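Local coordinates for protein amidohydrolase (Xanthomonas campestris pv. campestris, PDB 4DZH) that is a zinc-binding amidohydrolase of the ATZ/TRZ family that probably deaminates adenosine-type substrates such as 5'-methylthioadenosine, at residues P25-A30 against A356-A361; G132-N137 against D380-D385. All blocks are in the same frame, centred on the assembly; numbering follows the deposited sequence.

Contact 1. Residues P25-A30 against A356-A361; sequences PIEPHA and ATLGGA
Ile26 lays its whole branched side chain against the hydroxyl of Thr357. The Thr357 OG1 oxygen is 3.6 Å from Ile26 CG1, 3.6 Å from Ile26 CD1 and 3.7 Å from Ile26 CG2, so the ethyl arm and the methyl close on it from two branches. The isoleucine can present both because CG1 lies beside the backbone N (chi1 -58°), which puts CG2 opposite that nitrogen. Thr357 OG1 is not left without a polar partner in this apolar setting: it hydrogen-bonds back to Leu353 O in its own helix, which fixes the rotation of the side chain.

The second overlap is purely apolar. The side chains of Ile26 and Leu358 lie antiparallel alongside each other, with Ile26 CG2 meeting Leu358 CB at 3.9 Å. Glu27 lies across the end of Leu358; its chain folds at chi2 (-59°), which carries Glu27 OE2 to within 3.8 Å of Leu358 CD2. The charge itself is answered by a salt bridge from Glu27 OE2 to NH2 of Arg354, one helical turn before Leu358.

Backbone geometry explains the presentation of Ile26. Its positive phi of 76° and the bond from Glu27 N to Pro25 O (2.8 Å) define a classic gamma turn, whose apex projects the isoleucine toward the helix.

A loop of the N-terminal beta region, between strands 22-23 and 36-41, thus packs on helix 349-363 where a pi-type turn at 356-359 widens it. Pro73 of strand 69-80 touches both Ile26 and Thr357, completing a junction of loop, helix and strand.

Contact 2. Residues G132-N137 against D380-D385; sequences GTTCVN and DLVCVD
Gly132 and Val382 make the closest van der Waals contact between the two segments. Val382 CG2 lies 3.5 Å from Gly132 O and 3.9 Å from Gly132 CA, while Val382 CG1 reaches the same CA at 4.1 Å, so both methyls bear on the glycine backbone. The valine straddles it because CG1 stands opposite its own backbone N (chi1 175°) and CG2 lies beside that nitrogen. A looser apolar approach extends the patch, with Thr134 CG2 at 4.2 Å from Val382 CG2. At the other end Thr134 and Asp380 pass at a slant, and Thr134 OG1 comes no nearer to Asp380 CB than 4.1 Å.

The polar link between the segments runs through a single water. It is 2.6 Å from Thr134 OG1 and donates a hydrogen bond of 2.7 Å to Asp380 OD2; the two partners subtend about 105° at its oxygen, close to tetrahedral. No direct hydrogen bond joins the segments.

Outside partners hold the carboxylate. Asp380 OD2 also pairs with Arg156 NE, whose positive charge would be expected to stabilise the carboxylate, and Asp380 OD1 accepts from Ala416 N, so both oxygens of this buried group are satisfied.

Gly132, with its positive phi, is the C-prime residue of the Schellman motif that ends helix 114-130, just before strand 133-139. That strand belongs to the TIM barrel and runs parallel to strand 69-80. Strand 381-385 pairs antiparallel with 69-80 and with 410-415, consistent with the small beta domain of amidohydrolases. The contact therefore joins two strands that share a neighbour without pairing with each other; Val413 and Val410 of strand 410-415 touch Thr134 and Val382, respectively.

The centres of contact 1 and contact 2 lie 13 Å apart, and their nearest atoms, about 6 Å from each other, do not touch. Along the chain the segments alternate: 25-30, 132-137, 356-361, 380-385. Each contact therefore ties an early part of the chain to a late one. Strand 69-80 is the common neighbour, touching contact 1 through Pro73 and pairing with both strands of contact 2; Ile370, in the connection from helix 349-363 to strand 381-385, touches Ala361 and Asp380. Both lie away from the metal sites: contact 1 packs an N-terminal loop on helix 349-363, and contact 2 packs strand 381-385 of the probable beta domain on a barrel strand.

Contact 1. Residues P25-A30 against A356-A361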
loop_
_atom_site.group_PDB
_atom_site.type_symbol
_atom_site.label_atom_id
_atom_site.label_comp_id
_atom_site.label_asym_id
_atom_site.label_seq_id
_atom_site.Cartn_x
_atom_site.Cartn_y
_atom_site.Cartn_z
ATOM N N PRO A 25 -16.845 16.453 -0.892
ATOM C CA PRO A 25 -18.145 16.022 -1.420
ATOM C C PRO A 25 -18.102 15.123 -2.662
ATOM O O PRO A 25 -19.125 14.485 -2.927
ATOM C CB PRO A 25 -18.845 17.349 -1.739
ATOM C CG PRO A 25 -17.701 18.290 -2.115
ATOM C CD PRO A 25 -16.533 17.866 -1.202
ATOM N N ILE A 26 -16.974 15.107 -3.372
ATOM C CA ILE A 26 -16.733 14.376 -4.622
ATOM C C ILE A 26 -17.430 15.107 -5.786
ATOM O O ILE A 26 -16.822 15.330 -6.843
ATOM C CB ILE A 26 -17.171 12.895 -4.548
ATOM C CG1 ILE A 26 -16.436 12.178 -3.408
ATOM C CG2 ILE A 26 -16.899 12.177 -5.874
ATOM C CD1 ILE A 26 -14.923 12.150 -3.537
ATOM N N GLU A 27 -18.674 15.517 -5.543
ATOM C CA GLU A 27 -19.398 16.405 -6.443
ATOM C C GLU A 27 -19.686 17.659 -5.636
ATOM O O GLU A 27 -20.393 17.583 -4.626
ATOM C CB GLU A 27 -20.699 15.730 -6.915
ATOM C CG GLU A 27 -20.490 14.746 -8.077
ATOM C CD GLU A 27 -19.867 15.440 -9.289
ATOM O OE1 GLU A 27 -20.002 16.677 -9.393
ATOM O OE2 GLU A 27 -19.247 14.778 -10.146
ATOM N N PRO A 28 -19.115 18.804 -6.038
ATOM C CA PRO A 28 -18.229 19.057 -7.192
ATOM C C PRO A 28 -16.788 18.516 -7.098
ATOM O O PRO A 28 -16.230 18.347 -6.005
ATOM C CB PRO A 28 -18.193 20.587 -7.251
ATOM C CG PRO A 28 -18.327 20.981 -5.847
ATOM C CD PRO A 28 -19.346 20.044 -5.274
ATOM N N HIS A 29 -16.196 18.281 -8.268
ATOM C CA HIS A 29 -14.888 17.646 -8.398
ATOM C C HIS A 29 -13.771 18.521 -7.859
ATOM O O HIS A 29 -13.773 19.750 -8.031
ATOM C CB HIS A 29 -14.611 17.318 -9.858
ATOM C CG HIS A 29 -13.349 16.551 -10.074
ATOM N ND1 HIS A 29 -13.222 15.221 -9.728
ATOM C CD2 HIS A 29 -12.146 16.932 -10.577
ATOM C CE1 HIS A 29 -11.996 14.815 -10.022
ATOM N NE2 HIS A 29 -11.330 15.830 -10.546
ATOM N N ALA A 30 -12.818 17.862 -7.203
ATOM C CA ALA A 30 -11.578 18.494 -6.745
ATOM C C ALA A 30 -11.792 19.591 -5.727
ATOM O O ALA A 30 -10.896 20.411 -5.495
ATOM C CB ALA A 30 -10.718 18.986 -7.916
ATOM N N ALA A 356 -12.930 5.683 -6.705
ATOM C CA ALA A 356 -13.176 4.908 -5.496
ATOM C C ALA A 356 -14.547 5.121 -4.844
ATOM O O ALA A 356 -14.962 4.329 -3.965
ATOM C CB ALA A 356 -12.080 5.219 -4.461
ATOM N N THR A 357 -15.274 6.178 -5.250
ATOM C CA THR A 357 -16.545 6.482 -4.606
ATOM C C THR A 357 -17.628 6.527 -5.673
ATOM O O THR A 357 -18.301 5.526 -5.897
ATOM C CB THR A 357 -16.490 7.825 -3.836
ATOM O OG1 THR A 357 -15.930 8.858 -4.686
ATOM C CG2 THR A 357 -15.628 7.630 -2.562
ATOM N N LEU A 358 -17.744 7.674 -6.338
ATOM C CA LEU A 358 -18.764 7.887 -7.366
ATOM C C LEU A 358 -18.583 6.950 -8.563
ATOM O O LEU A 358 -19.595 6.479 -9.122
ATOM C CB LEU A 358 -18.737 9.336 -7.839
ATOM C CG LEU A 358 -19.921 9.702 -8.750
ATOM C CD1 LEU A 358 -21.256 9.502 -8.038
ATOM C CD2 LEU A 358 -19.700 11.113 -9.221
ATOM N N GLY A 359 -17.339 6.650 -8.984
ATOM C CA GLY A 359 -17.135 5.705 -10.086
ATOM C C GLY A 359 -17.678 4.312 -9.740
ATOM O O GLY A 359 -18.378 3.639 -10.519
ATOM N N GLY A 360 -17.370 3.853 -8.540
ATOM C CA GLY A 360 -17.931 2.599 -8.079
ATOM C C GLY A 360 -19.442 2.655 -7.938
ATOM O O GLY A 360 -20.113 1.717 -8.328
ATOM N N ALA A 361 -19.965 3.744 -7.390
ATOM C CA ALA A 361 -21.409 3.935 -7.234
ATOM C C ALA A 361 -22.088 3.736 -8.582
ATOM O O ALA A 361 -23.030 2.945 -8.703
ATOM C CB ALA A 361 -21.715 5.306 -6.706
#

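Contact 2. Residues G132-N137 against D380-D385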
loop_
_atom_site.group_PDB
_atom_site.type_symbol
_atom_site.label_atom_id
_atom_site.label_comp_id
_atom_site.label_asym_id
_atom_site.label_seq_id
_atom_site.Cartn_x
_atom_site.Cartn_y
_atom_site.Cartn_z
ATOM N N GLY A 132 -13.024 1.884 6.084
ATOM C CA GLY A 132 -13.814 2.910 5.404
ATOM C C GLY A 132 -14.476 2.494 4.096
ATOM O O GLY A 132 -14.907 3.388 3.331
ATOM N N THR A 133 -14.623 1.194 3.864
ATOM C CA THR A 133 -15.411 0.719 2.707
ATOM C C THR A 133 -16.826 0.449 3.185
ATOM O O THR A 133 -17.040 -0.242 4.227
ATOM C CB THR A 133 -14.810 -0.564 2.133
ATOM O OG1 THR A 133 -13.550 -0.260 1.530
ATOM C CG2 THR A 133 -15.737 -1.198 1.027
ATOM N N THR A 134 -17.824 0.946 2.429
ATOM C CA THR A 134 -19.228 0.883 2.858
ATOM C C THR A 134 -20.169 0.164 1.866
ATOM O O THR A 134 -21.379 -0.044 2.152
ATOM C CB THR A 134 -19.826 2.302 3.068
ATOM O OG1 THR A 134 -19.576 3.110 1.898
ATOM C CG2 THR A 134 -19.168 2.971 4.257
ATOM N N CYS A 135 -19.606 -0.248 0.734
ATOM C CA CYS A 135 -20.390 -0.900 -0.320
ATOM C C CYS A 135 -19.481 -1.856 -1.106
ATOM O O CYS A 135 -18.309 -1.528 -1.332
ATOM C CB CYS A 135 -20.909 0.191 -1.259
ATOM S SG CYS A 135 -22.130 -0.369 -2.510
ATOM N N VAL A 136 -20.050 -2.992 -1.548
ATOM C CA VAL A 136 -19.290 -3.932 -2.361
ATOM C C VAL A 136 -20.085 -4.352 -3.553
ATOM O O VAL A 136 -21.329 -4.221 -3.565
ATOM C CB VAL A 136 -18.946 -5.238 -1.601
ATOM C CG1 VAL A 136 -17.922 -4.954 -0.587
ATOM C CG2 VAL A 136 -20.200 -5.888 -0.967
ATOM N N ASN A 137 -19.329 -4.828 -4.550
ATOM C CA ASN A 137 -19.886 -5.514 -5.717
ATOM C C ASN A 137 -19.404 -6.944 -5.558
ATOM O O ASN A 137 -18.282 -7.292 -5.997
ATOM C CB ASN A 137 -19.296 -4.921 -6.979
ATOM C CG ASN A 137 -19.937 -5.460 -8.235
ATOM O OD1 ASN A 137 -21.058 -5.987 -8.224
ATOM N ND2 ASN A 137 -19.266 -5.251 -9.342
ATOM N N ASP A 380 -23.985 7.405 3.526
ATOM C CA ASP A 380 -22.840 6.477 3.618
ATOM C C ASP A 380 -21.570 7.351 3.658
ATOM O O ASP A 380 -21.130 7.895 2.617
ATOM C CB ASP A 380 -22.770 5.582 2.392
ATOM C CG ASP A 380 -23.938 4.557 2.284
ATOM O OD1 ASP A 380 -24.978 4.652 2.971
ATOM O OD2 ASP A 380 -23.758 3.604 1.473
ATOM N N LEU A 381 -20.998 7.475 4.848
ATOM C CA LEU A 381 -19.988 8.498 5.128
ATOM C C LEU A 381 -18.870 7.923 5.973
ATOM O O LEU A 381 -19.117 7.012 6.788
ATOM C CB LEU A 381 -20.617 9.649 5.902
ATOM C CG LEU A 381 -21.807 10.294 5.192
ATOM C CD1 LEU A 381 -22.543 11.234 6.115
ATOM C CD2 LEU A 381 -21.300 11.022 3.977
ATOM N N VAL A 382 -17.697 8.505 5.793
ATOM C CA VAL A 382 -16.494 8.086 6.525
ATOM C C VAL A 382 -15.718 9.314 7.023
ATOM O O VAL A 382 -15.485 10.269 6.260
ATOM C CB VAL A 382 -15.608 7.224 5.596
ATOM C CG1 VAL A 382 -14.267 6.898 6.330
ATOM C CG2 VAL A 382 -16.332 5.935 5.262
ATOM N N CYS A 383 -15.280 9.240 8.284
ATOM C CA CYS A 383 -14.361 10.227 8.879
ATOM C C CYS A 383 -12.968 9.610 8.859
ATOM O O CYS A 383 -12.792 8.510 9.382
ATOM C CB CYS A 383 -14.743 10.532 10.329
ATOM S SG CYS A 383 -16.095 11.740 10.432
ATOM N N VAL A 384 -12.026 10.336 8.281
ATOM C CA VAL A 384 -10.609 9.908 8.265
ATOM C C VAL A 384 -9.867 10.909 9.144
ATOM O O VAL A 384 -9.823 12.087 8.795
ATOM C CB VAL A 384 -10.038 9.928 6.818
ATOM C CG1 VAL A 384 -8.624 9.345 6.823
ATOM C CG2 VAL A 384 -10.892 9.072 5.933
ATOM N N ASP A 385 -9.264 10.435 10.241
ATOM C CA ASP A 385 -8.411 11.307 11.079
ATOM C C ASP A 385 -7.225 11.759 10.258
ATOM O O ASP A 385 -6.507 10.903 9.749
ATOM C CB ASP A 385 -7.921 10.533 12.292
ATOM C CG ASP A 385 -6.980 11.350 13.154
ATOM O OD1 ASP A 385 -7.210 12.579 13.270
ATOM O OD2 ASP A 385 -6.002 10.762 13.673
HETATM O O HOH W 1 -21.423 3.297 0.068
#